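PDB 1IKP: exotoxin A from Pseudomonas aeruginosa, which transfers ADP-ribose from NAD to elongation factor 2 of host cells, probably halting their protein synthesis. Local coordinates for residues H118-N121 / A122-L126. The protein carries 2 engineered substitutions. Residues are numbered along the deposited sequence; the frame is centred on the assembly and turned at random.
Sequences HELN and AGNQL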
ATOM      1  N   HIS A 118      11.267  -1.321  18.145  1.00 12.95           N
ATOM      2  CA  HIS A 118      10.475  -0.489  19.048  1.00 15.76           C
ATOM      3  C   HIS A 118      11.440   0.194  20.000  1.00 15.14           C
ATOM      4  O   HIS A 118      12.282  -0.463  20.610  1.00 18.30           O
ATOM      5  CB  HIS A 118       9.476  -1.322  19.861  1.00 18.31           C
ATOM      6  CG  HIS A 118       8.304  -1.797  19.063  1.00 21.39           C
ATOM      7  ND1 HIS A 118       7.540  -2.885  19.431  1.00 27.59           N
ATOM      8  CD2 HIS A 118       7.770  -1.336  17.909  1.00 23.22           C
ATOM      9  CE1 HIS A 118       6.588  -3.072  18.535  1.00 27.69           C
ATOM     10  NE2 HIS A 118       6.705  -2.146  17.601  1.00 26.80           N
ATOM     11  N   GLU A 119      11.380   1.513  20.087  1.00 14.84           N
ATOM     12  CA  GLU A 119      12.244   2.191  21.049  1.00 14.93           C
ATOM     13  C   GLU A 119      11.449   2.274  22.354  1.00 16.86           C
ATOM     14  O   GLU A 119      10.251   2.515  22.340  1.00 15.81           O
ATOM     15  CB  GLU A 119      12.622   3.549  20.510  1.00 17.08           C
ATOM     16  CG  GLU A 119      13.340   3.398  19.173  1.00 19.09           C
ATOM     17  CD  GLU A 119      14.106   4.627  18.774  1.00 19.35           C
ATOM     18  OE1 GLU A 119      13.733   5.270  17.773  1.00 20.39           O
ATOM     19  OE2 GLU A 119      15.079   4.947  19.482  1.00 20.35           O
ATOM     20  N   LEU A 120      12.120   2.055  23.480  1.00 16.68           N
ATOM     21  CA  LEU A 120      11.450   2.047  24.781  1.00 19.01           C
ATOM     22  C   LEU A 120      11.980   3.143  25.692  1.00 21.49           C
ATOM     23  O   LEU A 120      13.182   3.420  25.698  1.00 22.22           O
ATOM     24  CB  LEU A 120      11.682   0.687  25.435  1.00 20.52           C
ATOM     25  CG  LEU A 120      11.404  -0.544  24.553  1.00 19.97           C
ATOM     26  CD1 LEU A 120      11.996  -1.791  25.189  1.00 24.23           C
ATOM     27  CD2 LEU A 120       9.898  -0.705  24.341  1.00 23.13           C
ATOM     28  N   ASN A 121      11.084   3.768  26.459  1.00 23.58           N
ATOM     29  CA  ASN A 121      11.512   4.811  27.388  1.00 25.72           C
ATOM     30  C   ASN A 121      11.932   4.171  28.706  1.00 29.56           C
ATOM     31  O   ASN A 121      11.923   2.951  28.840  1.00 27.38           O
ATOM     32  CB  ASN A 121      10.404   5.858  27.627  1.00 25.93           C
ATOM     33  CG  ASN A 121       9.133   5.268  28.227  1.00 25.34           C
ATOM     34  OD1 ASN A 121       9.155   4.232  28.890  1.00 25.61           O
ATOM     35  ND2 ASN A 121       8.011   5.952  28.006  1.00 27.77           N
ATOM     36  N   ALA A 122      12.307   4.996  29.680  1.00 33.98           N
ATOM     37  CA  ALA A 122      12.737   4.482  30.981  1.00 37.52           C
ATOM     38  C   ALA A 122      11.679   3.592  31.627  1.00 38.36           C
ATOM     39  O   ALA A 122      12.001   2.560  32.221  1.00 40.37           O
ATOM     40  CB  ALA A 122      13.076   5.636  31.906  1.00 37.45           C
ATOM     41  N   GLY A 123      10.419   3.999  31.505  1.00 37.83           N
ATOM     42  CA  GLY A 123       9.328   3.230  32.077  1.00 35.61           C
ATOM     43  C   GLY A 123       9.081   1.922  31.352  1.00 36.04           C
ATOM     44  O   GLY A 123       8.135   1.195  31.666  1.00 35.45           O
ATOM     45  N   ASN A 124       9.932   1.626  30.374  1.00 35.94           N
ATOM     46  CA  ASN A 124       9.828   0.402  29.591  1.00 38.33           C
ATOM     47  C   ASN A 124       8.585   0.428  28.704  1.00 31.12           C
ATOM     48  O   ASN A 124       8.074  -0.613  28.294  1.00 30.19           O
ATOM     49  CB  ASN A 124       9.781  -0.815  30.518  1.00 55.29           C
ATOM     50  CG  ASN A 124      10.034  -2.116  29.786  1.00 66.28           C
ATOM     51  OD1 ASN A 124       9.825  -3.199  30.334  1.00 71.91           O
ATOM     52  ND2 ASN A 124      10.496  -2.018  28.544  1.00 71.83           N
ATOM     53  N   GLN A 125       8.105   1.626  28.407  1.00 26.30           N
ATOM     54  CA  GLN A 125       6.929   1.775  27.561  1.00 24.66           C
ATOM     55  C   GLN A 125       7.370   1.986  26.119  1.00 20.24           C
ATOM     56  O   GLN A 125       8.422   2.563  25.863  1.00 21.11           O
ATOM     57  CB  GLN A 125       6.108   2.981  28.000  1.00 25.70           C
ATOM     58  CG  GLN A 125       5.833   3.036  29.488  1.00 28.54           C
ATOM     59  CD  GLN A 125       5.101   4.295  29.870  1.00 29.60           C
ATOM     60  OE1 GLN A 125       5.509   5.402  29.505  1.00 28.15           O
ATOM     61  NE2 GLN A 125       4.012   4.139  30.618  1.00 33.88           N
ATOM     62  N   LEU A 126       6.547   1.538  25.179  1.00 20.91           N
ATOM     63  CA  LEU A 126       6.866   1.688  23.758  1.00 20.54           C
ATOM     64  C   LEU A 126       6.702   3.165  23.408  1.00 18.61           C
ATOM     65  O   LEU A 126       5.587   3.697  23.481  1.00 20.57           O
ATOM     66  CB  LEU A 126       5.900   0.839  22.934  1.00 19.98           C
ATOM     67  CG  LEU A 126       6.453   0.152  21.679  1.00 22.33           C
ATOM     68  CD1 LEU A 126       5.393  -0.772  21.113  1.00 24.85           C
ATOM     69  CD2 LEU A 126       6.884   1.180  20.666  1.00 21.88           C
TER
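Asn121 and Gln125 meet across a 3:5 beta hairpin in the receptor-binding domain, where strand 112-120 turns back into strand 126-136 through a type I turn from Asn121 to Asn124 with a G1 beta bulge at Asn124, which adopts the left-handed helical conformation. The two side chains cross at a slant, their amide planes 36° apart, and are joined by a fairly straight bond from Asn121 ND2 to Gln125 OE1 (3.0 Å, 164° at the hydrogen). That bond lies in the plane of the Gln125 carbonyl, on a lone pair, and close to the amide plane of Asn121. The other end of the Asn121 amide is held as well: Gln125 N donates to Asn121 OD1 at 2.9 Å, approaching from above the carbonyl plane. With CG set between the backbone N and carbonyl carbon (chi1 61°), the Asn121 amide folds over the turn, where both atoms can engage Gln125. Two backbone bonds, Asn124 N to Asn121 O and Asn121 N to Gln125 O, define the bulged hairpin, so Asn121 meets Gln125 through both its backbone N and its side-chain amide.

Farther from the turn, Leu120 and Leu126 form an antiparallel non-hydrogen-bonded pair with both side chains on one face of the sheet; Leu120 CD2 lies 4.4 Å from Leu126 CG. Leu120 CD1 also touches Asn124 ND2 at 3.7 Å. The His118 ring meets that of Phe116 on its own strand and touches Met129 on strand 126-136. Across the hairpin it receives a CH-pi contact over one face: Leu126 CD1 sits 3.6 Å from the His118 ring centroid and comes nearest to ND1.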